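Local coordinates for thymidylate synthase ThyX (PDB 4P5A), which methylates the uracil ring of UMP or dUMP, probably by the flavin-dependent ThyX route with methylenetetrahydrofolate as methyl donor and NADPH as reductant, at residues N93-R98 with Y174-A179; T13-D18 with T71-A76; P77-R82 with L169-Y174. All coordinates share one frame; numbering follows the deposited sequence.

Contact 1 of 3, residues N93-R98 with Y174-A179; sequences NEESAR and YSVLYA. With 5BU (5-bromo-uridine-5'-monophosphate), chain G.
The end of strand 91-94 runs antiparallel to strand 174-181, with N93 and Y178 as a hydrogen-bonded pair and E94 opposite L177 as a non-hydrogen-bonded one. N93 O takes the N-H of Y178 at 2.8 Å. E95 N, already past the strand, still reaches V176 O at 3.0 Å, and this bond is nearly straight (173°). The E94 side chain is fully extended, with CG anti to the backbone N, and this carries its carboxylate along the sheet face it shares with L177. Each carboxylate oxygen has its own partner. The S175 hydroxyl donates to the anti lone pair of OE2, S175 OG to E94 OE2 being 2.6 Å. On the other branch, O3' of the nucleotide donates to E94 OE1 at 2.7 Å. R82 of the third subunit adds a salt bridge. An alanine at E94 would remove these carboxylate bonds and would probably loosen the grip on the ribose. Within this chain, strand 91-94 is an outermost strand of the antiparallel sheet, and here the chain leaves it to form the nucleotide phosphate site. S96 OG donates to OP3 of 5BU at 2.6 Å, A97 N to OP1 at 3.0 Å, and R98 N makes a longer bond to OP3. The R98 chain bends at chi3 (71°), so that its NH1 meets O4 of the bromouracil at 2.7 Å. E95 points toward strand 174-181, and its side chain crosses that of V176 obliquely, with E95 OE2 3.5 Å from V176 CG1. A water bridges E95 O and S175 OG, donating to both.

Contact 2 of 3, residues T13-D18 with T71-A76; sequences TVELVD and TFLVRA
Strands 13-20 and 69-77 lie antiparallel; the axes of their short segments come within 4.4 Å, with 148° between directions. Two-way backbone bonds join T13 with R75 and E15 with L73. The register then slips by one residue. V17 and D18 both face T71, a classic beta bulge, in which T71 O takes V17 N at 2.8 Å and D18 N only weakly. T71 N closes the bulge by donating to D18 O. Packing is tight around F72 on one face and around V17, T71 and L73 on the other. L16 CG is anti to its backbone N, and its CD1 methyl sits over one face of the F72 ring, 4.2 Å from the centroid, in a CH-pi contact. V14 CG1 approaches the same ring obliquely, 3.6 Å from F72 CD1. Helix 207-223 packs against this face, with M216 touching both V14 and V74. On the other face, the V17 and L73 side chains cross obliquely, V17 CG2 lying 3.8 Å from L73 CB, and V17 CB lies by the CG2 methyl of T71. V17 and L73 also pack on the second subunit. The loose side is at E15, R75 and the exposed D18. T13 OG1 lies beside R75 CB and donates to a water at 2.6 Å. The same water donates to L73 O at 2.9 Å and to E15 OE1. The E15 and R75 side chains stay apart, E15 OE1 being 4.9 Å from R75 NH2. Attraction between their charges is therefore probably modest and softened by water, leaving backbone bonds and apolar packing to hold the pair of strands.

Contact 3 of 3, residues P77-R82 with L169-Y174; sequences PIFTVR and LPVSTY. With 5BU (5-bromo-uridine-5'-monophosphate), chain F.
Backbone hydrogen bonds carry this contact, where the start of helix 78-84 meets a type I turn from P170 to T173. I78 N donates to T173 O at 2.9 Å, and F79 N donates to V171 O, also at 2.9 Å. Both donors lie in the plane of the carbonyl they meet. P77 holds the N-cap position. Its own carbonyl accepts from T80 N and V81 N, so the helix winds directly from this residue. The turn is braced from within: P170 O takes both the backbone N-H of T173 and its hydroxyl, with T173 OG1 to P170 O at 2.7 Å. Apolar contacts fill in around these bonds. The P77 ring lies alongside the Y174 ring, P77 CD to Y174 CE1 being 4.1 Å, while the phenol OH goes on to D11 O. I78 runs beside T173, pointing the same way. F79 CB meets V171 CG2 at 4.2 Å. A polar atom also borders the F79 ring. F79 CG takes the crowded position between backbone N and carbonyl carbon (chi1 71°), which brings V171 O to the ring edge, 3.4 Å from F79 CD1. Charge enters at R82. Its chain bends at chi2 and chi3, and C3' of the nucleotide lies over one face of the guanidinium, toward its rim; E94 of the third subunit forms a salt bridge with it. The helix's first two N-H groups thus spend themselves on the turn's carbonyls, so the helix start and the turn are coupled through main-chain atoms, while R82, one helical turn further on, serves the nucleotide pocket.

In the fold
Contacts 1 and 2 belong to one antiparallel sheet: strands 174-181 and 69-77 are neighbours in it, and strands 91-94 and 13-20 are its outermost within the chain. Contacts 1 and 3 are buried, contact 2 partly so. Contact 3 takes over where strand 69-77 passes into helix 78-84, and it shares Y174 with contact 1. V81 of that helix packs on L177 and E94. Contact 2 combines strand-to-strand backbone bonds with apolar packing, with water on its outer side. Contacts 1 and 2 both touch the second subunit. Contacts 1 and 3 both reach the third subunit and a nucleotide site: contact 1 serves phosphate, ribose and base, while contact 3 supplies R82 to the ribose.

Contact 1 of 3, residues N93-R98 with Y174-A179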
loop_
_atom_site.group_PDB
_atom_site.type_symbol
_atom_site.label_atom_id
_atom_site.label_comp_id
_atom_site.label_asym_id
_atom_site.label_seq_id
_atom_site.Cartn_x
_atom_site.Cartn_y
_atom_site.Cartn_z
ATOM N N ASN B 93 11.000 -10.251 5.787
ATOM C CA ASN B 93 11.137 -11.686 5.472
ATOM C C ASN B 93 11.690 -12.287 6.752
ATOM O O ASN B 93 12.738 -11.858 7.223
ATOM C CB ASN B 93 12.121 -12.003 4.353
ATOM C CG ASN B 93 11.897 -13.466 3.873
ATOM O OD1 ASN B 93 12.842 -14.346 3.977
ATOM N ND2 ASN B 93 10.656 -13.772 3.462
ATOM N N GLU B 94 10.947 -13.278 7.290
ATOM C CA GLU B 94 11.203 -13.839 8.612
ATOM C C GLU B 94 11.580 -15.327 8.498
ATOM O O GLU B 94 11.112 -16.042 7.596
ATOM C CB GLU B 94 9.878 -13.665 9.394
ATOM C CG GLU B 94 9.984 -14.092 10.902
ATOM C CD GLU B 94 8.707 -13.898 11.710
ATOM O OE1 GLU B 94 7.633 -13.385 11.227
ATOM O OE2 GLU B 94 8.753 -14.402 12.857
ATOM N N GLU B 95 12.381 -15.810 9.441
ATOM C CA GLU B 95 12.683 -17.224 9.492
ATOM C C GLU B 95 11.422 -17.960 9.806
ATOM O O GLU B 95 10.600 -17.517 10.584
ATOM C CB GLU B 95 13.630 -17.404 10.698
ATOM C CG GLU B 95 14.388 -18.700 10.624
ATOM C CD GLU B 95 15.734 -18.540 11.346
ATOM O OE1 GLU B 95 16.810 -18.295 10.675
ATOM O OE2 GLU B 95 15.667 -18.580 12.587
ATOM N N SER B 96 11.259 -19.116 9.181
ATOM C CA SER B 96 10.045 -19.872 9.306
ATOM C C SER B 96 10.137 -21.127 10.241
ATOM O O SER B 96 11.021 -21.906 10.073
ATOM C CB SER B 96 9.711 -20.344 7.913
ATOM O OG SER B 96 8.721 -21.400 7.974
ATOM N N ALA B 97 9.154 -21.298 11.127
ATOM C CA ALA B 97 9.022 -22.530 11.935
ATOM C C ALA B 97 8.398 -23.665 11.187
ATOM O O ALA B 97 8.531 -24.830 11.620
ATOM C CB ALA B 97 8.238 -22.218 13.245
ATOM N N ARG B 98 7.654 -23.403 10.085
ATOM C CA ARG B 98 7.253 -24.526 9.220
ATOM C C ARG B 98 8.479 -25.122 8.575
ATOM O O ARG B 98 8.512 -26.338 8.350
ATOM C CB ARG B 98 6.345 -23.995 8.075
ATOM C CG ARG B 98 5.021 -23.373 8.624
ATOM C CD ARG B 98 4.203 -23.017 7.394
ATOM N NE ARG B 98 3.684 -24.258 6.725
ATOM C CZ ARG B 98 3.374 -24.356 5.428
ATOM N NH1 ARG B 98 3.568 -23.297 4.585
ATOM N NH2 ARG B 98 2.877 -25.526 4.954
ATOM N N TYR B 174 11.983 -16.437 20.422
ATOM C CA TYR B 174 12.679 -15.460 19.549
ATOM C C TYR B 174 12.514 -15.860 18.079
ATOM O O TYR B 174 12.539 -17.093 17.741
ATOM C CB TYR B 174 14.162 -15.430 19.883
ATOM C CG TYR B 174 14.464 -14.433 20.964
ATOM C CD1 TYR B 174 14.716 -13.108 20.678
ATOM C CD2 TYR B 174 14.478 -14.843 22.322
ATOM C CE1 TYR B 174 15.008 -12.186 21.726
ATOM C CE2 TYR B 174 14.811 -13.972 23.339
ATOM C CZ TYR B 174 15.099 -12.645 23.025
ATOM O OH TYR B 174 15.451 -11.738 23.982
ATOM N N SER B 175 12.336 -14.823 17.239
ATOM C CA SER B 175 12.380 -14.993 15.829
ATOM C C SER B 175 13.369 -13.948 15.257
ATOM O O SER B 175 13.905 -13.127 15.997
ATOM C CB SER B 175 10.923 -14.826 15.303
ATOM O OG SER B 175 10.877 -15.330 13.936
ATOM N N VAL B 176 13.679 -14.067 13.966
ATOM C CA VAL B 176 14.656 -13.232 13.355
ATOM C C VAL B 176 14.113 -12.886 11.986
ATOM O O VAL B 176 13.516 -13.770 11.348
ATOM C CB VAL B 176 16.040 -13.901 13.271
ATOM C CG1 VAL B 176 16.066 -15.143 12.452
ATOM C CG2 VAL B 176 17.067 -12.942 12.789
ATOM N N LEU B 177 14.285 -11.652 11.543
ATOM C CA LEU B 177 13.733 -11.282 10.214
ATOM C C LEU B 177 14.541 -10.087 9.677
ATOM O O LEU B 177 15.237 -9.385 10.432
ATOM C CB LEU B 177 12.220 -10.844 10.362
ATOM C CG LEU B 177 11.970 -9.592 11.195
ATOM C CD1 LEU B 177 10.595 -8.943 10.703
ATOM C CD2 LEU B 177 11.756 -9.789 12.699
ATOM N N TYR B 178 14.448 -9.876 8.347
ATOM C CA TYR B 178 14.835 -8.618 7.744
ATOM C C TYR B 178 13.589 -7.747 7.656
ATOM O O TYR B 178 12.472 -8.256 7.328
ATOM C CB TYR B 178 15.289 -8.912 6.316
ATOM C CG TYR B 178 16.775 -9.209 6.183
ATOM C CD1 TYR B 178 17.489 -8.855 5.008
ATOM C CD2 TYR B 178 17.452 -9.908 7.163
ATOM C CE1 TYR B 178 18.885 -9.242 4.857
ATOM C CE2 TYR B 178 18.810 -10.306 7.021
ATOM C CZ TYR B 178 19.524 -9.914 5.839
ATOM O OH TYR B 178 20.876 -10.319 5.817
ATOM N N ALA B 179 13.782 -6.460 7.898
ATOM C CA ALA B 179 12.682 -5.429 7.858
ATOM C C ALA B 179 13.309 -4.242 7.106
ATOM O O ALA B 179 14.392 -3.691 7.518
ATOM C CB ALA B 179 12.273 -4.982 9.280
HETATM P P 5BU G . 5.935 -19.706 10.309
HETATM O OP1 5BU G . 6.667 -19.611 11.587
HETATM O OP2 5BU G . 4.490 -19.949 10.384
HETATM O OP3 5BU G . 6.641 -20.399 9.235
HETATM O "O5'" 5BU G . 5.910 -18.197 9.752
HETATM C "C5'" 5BU G . 7.104 -17.407 9.854
HETATM C "C4'" 5BU G . 6.762 -16.003 9.282
HETATM O "O4'" 5BU G . 6.638 -16.141 7.775
HETATM C "C3'" 5BU G . 5.471 -15.349 9.703
HETATM O "O3'" 5BU G . 5.627 -13.870 9.549
HETATM C "C2'" 5BU G . 4.490 -15.877 8.686
HETATM O "O2'" 5BU G . 3.440 -14.978 8.586
HETATM C "C1'" 5BU G . 5.262 -15.954 7.390
HETATM N N1 5BU G . 4.831 -17.232 6.684
HETATM C C2 5BU G . 3.534 -17.301 6.186
HETATM O O2 5BU G . 2.859 -16.254 6.265
HETATM N N3 5BU G . 3.101 -18.448 5.572
HETATM C C4 5BU G . 3.909 -19.580 5.389
HETATM O O4 5BU G . 3.394 -20.608 4.940
HETATM C C5 5BU G . 5.184 -19.468 5.882
HETATM C C6 5BU G . 5.667 -18.347 6.504
HETATM BR BR 5BU G . 6.439 -20.869 5.567
HETATM O O HOH W 1 9.725 -17.660 13.095
#

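Contact 2 of 3, residues T13-D18 with T71-A76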
loop_
_atom_site.group_PDB
_atom_site.type_symbol
_atom_site.label_atom_id
_atom_site.label_comp_id
_atom_site.label_asym_id
_atom_site.label_seq_id
_atom_site.Cartn_x
_atom_site.Cartn_y
_atom_site.Cartn_z
ATOM N N THR B 13 17.533 -7.240 19.544
ATOM C CA THR B 13 18.641 -6.681 18.768
ATOM C C THR B 13 18.212 -6.236 17.384
ATOM O O THR B 13 17.302 -6.795 16.780
ATOM C CB THR B 13 19.770 -7.619 18.621
ATOM O OG1 THR B 13 19.396 -8.652 17.786
ATOM C CG2 THR B 13 20.217 -8.222 19.990
ATOM N N VAL B 14 18.839 -5.180 16.937
ATOM C CA VAL B 14 18.560 -4.537 15.627
ATOM C C VAL B 14 19.946 -4.220 15.063
ATOM O O VAL B 14 20.826 -3.602 15.757
ATOM C CB VAL B 14 17.795 -3.228 15.804
ATOM C CG1 VAL B 14 17.778 -2.457 14.521
ATOM C CG2 VAL B 14 16.340 -3.480 16.293
ATOM N N GLU B 15 20.191 -4.686 13.844
ATOM C CA GLU B 15 21.461 -4.289 13.143
ATOM C C GLU B 15 21.069 -3.724 11.820
ATOM O O GLU B 15 20.290 -4.320 11.126
ATOM C CB GLU B 15 22.340 -5.525 12.898
ATOM C CG GLU B 15 22.809 -6.181 14.233
ATOM C CD GLU B 15 23.207 -7.669 14.050
ATOM O OE1 GLU B 15 22.815 -8.481 14.943
ATOM O OE2 GLU B 15 23.850 -7.985 12.981
ATOM N N LEU B 16 21.762 -2.661 11.373
ATOM C CA LEU B 16 21.511 -2.201 9.993
ATOM C C LEU B 16 22.348 -3.094 9.004
ATOM O O LEU B 16 23.597 -3.213 9.113
ATOM C CB LEU B 16 21.943 -0.716 9.875
ATOM C CG LEU B 16 21.825 -0.141 8.460
ATOM C CD1 LEU B 16 20.330 0.118 8.206
ATOM C CD2 LEU B 16 22.549 1.250 8.419
ATOM N N VAL B 17 21.681 -3.819 8.139
ATOM C CA VAL B 17 22.277 -4.774 7.183
ATOM C C VAL B 17 22.755 -3.993 5.999
ATOM O O VAL B 17 23.840 -4.274 5.476
ATOM C CB VAL B 17 21.187 -5.766 6.629
ATOM C CG1 VAL B 17 21.694 -6.618 5.416
ATOM C CG2 VAL B 17 20.575 -6.582 7.688
ATOM N N ASP B 18 21.962 -3.050 5.499
ATOM C CA ASP B 18 22.407 -2.303 4.374
ATOM C C ASP B 18 21.565 -1.077 4.273
ATOM O O ASP B 18 20.515 -1.007 4.906
ATOM C CB ASP B 18 22.149 -3.119 3.085
ATOM C CG ASP B 18 22.906 -2.524 1.890
ATOM O OD1 ASP B 18 23.927 -1.772 2.104
ATOM O OD2 ASP B 18 22.417 -2.743 0.750
ATOM N N THR B 71 17.762 -1.437 5.482
ATOM C CA THR B 71 17.301 -2.846 5.798
ATOM C C THR B 71 17.876 -3.209 7.144
ATOM O O THR B 71 19.088 -3.084 7.356
ATOM C CB THR B 71 17.861 -3.820 4.780
ATOM O OG1 THR B 71 17.280 -3.552 3.441
ATOM C CG2 THR B 71 17.627 -5.319 5.155
ATOM N N PHE B 72 17.032 -3.677 8.035
ATOM C CA PHE B 72 17.447 -4.056 9.394
ATOM C C PHE B 72 17.334 -5.554 9.588
ATOM O O PHE B 72 16.340 -6.166 9.157
ATOM C CB PHE B 72 16.533 -3.399 10.431
ATOM C CG PHE B 72 16.651 -1.902 10.451
ATOM C CD1 PHE B 72 17.779 -1.312 11.078
ATOM C CD2 PHE B 72 15.704 -1.116 9.823
ATOM C CE1 PHE B 72 17.906 0.096 11.141
ATOM C CE2 PHE B 72 15.828 0.293 9.859
ATOM C CZ PHE B 72 16.935 0.871 10.498
ATOM N N LEU B 73 18.242 -6.103 10.365
ATOM C CA LEU B 73 18.100 -7.465 10.890
ATOM C C LEU B 73 17.631 -7.318 12.317
ATOM O O LEU B 73 18.310 -6.676 13.176
ATOM C CB LEU B 73 19.504 -8.186 10.928
ATOM C CG LEU B 73 19.570 -9.647 11.514
ATOM C CD1 LEU B 73 18.668 -10.613 10.748
ATOM C CD2 LEU B 73 21.070 -10.117 11.291
ATOM N N VAL B 74 16.485 -7.932 12.626
ATOM C CA VAL B 74 15.869 -7.754 13.922
ATOM C C VAL B 74 15.719 -9.141 14.573
ATOM O O VAL B 74 15.256 -10.070 13.961
ATOM C CB VAL B 74 14.418 -7.163 13.746
ATOM C CG1 VAL B 74 13.725 -7.002 15.144
ATOM C CG2 VAL B 74 14.511 -5.765 13.036
ATOM N N ARG B 75 16.149 -9.280 15.827
ATOM C CA ARG B 75 15.846 -10.450 16.603
ATOM C C ARG B 75 14.988 -10.118 17.831
ATOM O O ARG B 75 15.373 -9.264 18.666
ATOM C CB ARG B 75 17.171 -11.091 17.074
ATOM C CG ARG B 75 16.972 -12.476 17.794
ATOM C CD ARG B 75 18.382 -13.195 18.119
ATOM N NE ARG B 75 19.410 -12.758 17.166
ATOM C CZ ARG B 75 19.717 -13.371 16.019
ATOM N NH1 ARG B 75 19.118 -14.514 15.655
ATOM N NH2 ARG B 75 20.640 -12.849 15.231
ATOM N N ALA B 76 13.806 -10.735 17.940
ATOM C CA ALA B 76 12.842 -10.291 18.967
ATOM C C ALA B 76 11.891 -11.446 19.137
ATOM O O ALA B 76 11.727 -12.275 18.207
ATOM C CB ALA B 76 12.069 -8.974 18.485
HETATM O O HOH W 2 19.658 -8.207 15.286
#

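Contact 3 of 3, residues P77-R82 with L169-Y174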
loop_
_atom_site.group_PDB
_atom_site.type_symbol
_atom_site.label_atom_id
_atom_site.label_comp_id
_atom_site.label_asym_id
_atom_site.label_seq_id
_atom_site.Cartn_x
_atom_site.Cartn_y
_atom_site.Cartn_z
ATOM N N PRO B 77 11.143 -11.480 20.295
ATOM C CA PRO B 77 10.134 -12.485 20.525
ATOM C C PRO B 77 8.947 -12.294 19.572
ATOM O O PRO B 77 8.687 -11.158 19.106
ATOM C CB PRO B 77 9.726 -12.258 21.995
ATOM C CG PRO B 77 10.033 -10.787 22.261
ATOM C CD PRO B 77 11.293 -10.507 21.410
ATOM N N ILE B 78 8.302 -13.374 19.233
ATOM C CA ILE B 78 7.143 -13.292 18.323
ATOM C C ILE B 78 6.108 -12.206 18.714
ATOM O O ILE B 78 5.620 -11.489 17.833
ATOM C CB ILE B 78 6.463 -14.687 18.289
ATOM C CG1 ILE B 78 7.361 -15.599 17.472
ATOM C CG2 ILE B 78 5.031 -14.602 17.638
ATOM C CD1 ILE B 78 6.892 -17.035 17.475
ATOM N N PHE B 79 5.783 -12.044 20.007
ATOM C CA PHE B 79 4.804 -11.021 20.258
ATOM C C PHE B 79 5.209 -9.623 19.813
ATOM O O PHE B 79 4.339 -8.795 19.556
ATOM C CB PHE B 79 4.293 -10.988 21.706
ATOM C CG PHE B 79 5.306 -10.492 22.695
ATOM C CD1 PHE B 79 6.293 -11.351 23.229
ATOM C CD2 PHE B 79 5.314 -9.130 23.041
ATOM C CE1 PHE B 79 7.274 -10.816 24.143
ATOM C CE2 PHE B 79 6.286 -8.611 23.903
ATOM C CZ PHE B 79 7.289 -9.440 24.404
ATOM N N THR B 80 6.504 -9.325 19.824
ATOM C CA THR B 80 7.001 -8.011 19.381
ATOM C C THR B 80 7.155 -7.979 17.852
ATOM O O THR B 80 6.906 -6.955 17.241
ATOM C CB THR B 80 8.390 -7.795 20.024
ATOM O OG1 THR B 80 8.181 -7.666 21.440
ATOM C CG2 THR B 80 9.031 -6.482 19.534
ATOM N N VAL B 81 7.530 -9.114 17.264
ATOM C CA VAL B 81 7.492 -9.148 15.762
ATOM C C VAL B 81 6.109 -8.877 15.202
ATOM O O VAL B 81 5.991 -8.236 14.148
ATOM C CB VAL B 81 7.994 -10.523 15.290
ATOM C CG1 VAL B 81 7.976 -10.639 13.740
ATOM C CG2 VAL B 81 9.454 -10.632 15.748
ATOM N N ARG B 82 5.094 -9.385 15.896
ATOM C CA ARG B 82 3.716 -9.072 15.498
ATOM C C ARG B 82 3.501 -7.563 15.436
ATOM O O ARG B 82 2.823 -7.156 14.470
ATOM C CB ARG B 82 2.626 -9.700 16.372
ATOM C CG ARG B 82 2.813 -11.249 16.412
ATOM C CD ARG B 82 1.406 -11.906 16.150
ATOM N NE ARG B 82 0.425 -11.713 17.113
ATOM C CZ ARG B 82 -0.896 -11.678 16.866
ATOM N NH1 ARG B 82 -1.662 -11.631 17.877
ATOM N NH2 ARG B 82 -1.438 -11.667 15.649
ATOM N N LEU B 169 4.754 -23.812 21.309
ATOM C CA LEU B 169 5.796 -22.788 21.691
ATOM C C LEU B 169 5.135 -21.444 21.964
ATOM O O LEU B 169 4.138 -21.077 21.282
ATOM C CB LEU B 169 6.916 -22.621 20.616
ATOM C CG LEU B 169 7.677 -23.934 20.311
ATOM C CD1 LEU B 169 8.612 -23.700 19.228
ATOM C CD2 LEU B 169 8.483 -24.321 21.507
ATOM N N PRO B 170 5.661 -20.692 22.954
ATOM C CA PRO B 170 5.027 -19.517 23.442
ATOM C C PRO B 170 5.331 -18.326 22.530
ATOM O O PRO B 170 6.294 -18.350 21.706
ATOM C CB PRO B 170 5.732 -19.284 24.784
ATOM C CG PRO B 170 7.085 -19.863 24.630
ATOM C CD PRO B 170 6.819 -21.082 23.768
ATOM N N VAL B 171 4.567 -17.270 22.706
ATOM C CA VAL B 171 4.769 -16.053 21.900
ATOM C C VAL B 171 6.033 -15.308 22.287
ATOM O O VAL B 171 6.444 -14.314 21.606
ATOM C CB VAL B 171 3.550 -15.125 21.963
ATOM C CG1 VAL B 171 2.256 -15.768 21.329
ATOM C CG2 VAL B 171 3.311 -14.667 23.396
ATOM N N SER B 172 6.721 -15.761 23.346
ATOM C CA SER B 172 7.998 -15.226 23.730
ATOM C C SER B 172 9.189 -15.823 23.004
ATOM O O SER B 172 10.327 -15.409 23.217
ATOM C CB SER B 172 8.183 -15.462 25.244
ATOM O OG SER B 172 8.211 -16.908 25.417
ATOM N N THR B 173 8.934 -16.849 22.183
ATOM C CA THR B 173 9.975 -17.506 21.420
ATOM C C THR B 173 10.663 -16.457 20.482
ATOM O O THR B 173 9.959 -15.701 19.853
ATOM C CB THR B 173 9.324 -18.581 20.481
ATOM O OG1 THR B 173 8.662 -19.546 21.329
ATOM C CG2 THR B 173 10.439 -19.335 19.731
ATOM N N TYR B 174 11.983 -16.437 20.422
ATOM C CA TYR B 174 12.679 -15.460 19.549
ATOM C C TYR B 174 12.514 -15.860 18.079
ATOM O O TYR B 174 12.539 -17.093 17.741
ATOM C CB TYR B 174 14.162 -15.430 19.883
ATOM C CG TYR B 174 14.464 -14.433 20.964
ATOM C CD1 TYR B 174 14.716 -13.108 20.678
ATOM C CD2 TYR B 174 14.478 -14.843 22.322
ATOM C CE1 TYR B 174 15.008 -12.186 21.726
ATOM C CE2 TYR B 174 14.811 -13.972 23.339
ATOM C CZ TYR B 174 15.099 -12.645 23.025
ATOM O OH TYR B 174 15.451 -11.738 23.982
HETATM P P 5BU F . -1.435 -7.746 21.397
HETATM O OP1 5BU F . -1.988 -9.116 21.705
HETATM O OP2 5BU F . -2.142 -6.577 22.114
HETATM O OP3 5BU F . 0.129 -7.657 21.520
HETATM O "O5'" 5BU F . -1.756 -7.492 19.807
HETATM C "C5'" 5BU F . -2.942 -7.915 19.309
HETATM C "C4'" 5BU F . -2.991 -7.482 17.746
HETATM O "O4'" 5BU F . -2.951 -6.012 17.693
HETATM C "C3'" 5BU F . -1.748 -7.933 16.988
HETATM O "O3'" 5BU F . -2.049 -8.050 15.564
HETATM C "C2'" 5BU F . -0.835 -6.731 17.169
HETATM O "O2'" 5BU F . 0.135 -6.676 16.099
HETATM C "C1'" 5BU F . -1.719 -5.504 17.232
HETATM N N1 5BU F . -1.314 -4.496 18.242
HETATM C C2 5BU F . -0.097 -3.849 18.047
HETATM O O2 5BU F . 0.485 -4.065 16.958
HETATM N N3 5BU F . 0.456 -3.023 18.961
HETATM C C4 5BU F . -0.224 -2.786 20.162
HETATM O O4 5BU F . 0.255 -2.044 20.982
HETATM C C5 5BU F . -1.447 -3.463 20.332
HETATM C C6 5BU F . -2.016 -4.335 19.465
HETATM BR BR 5BU F . -2.508 -3.003 21.889
#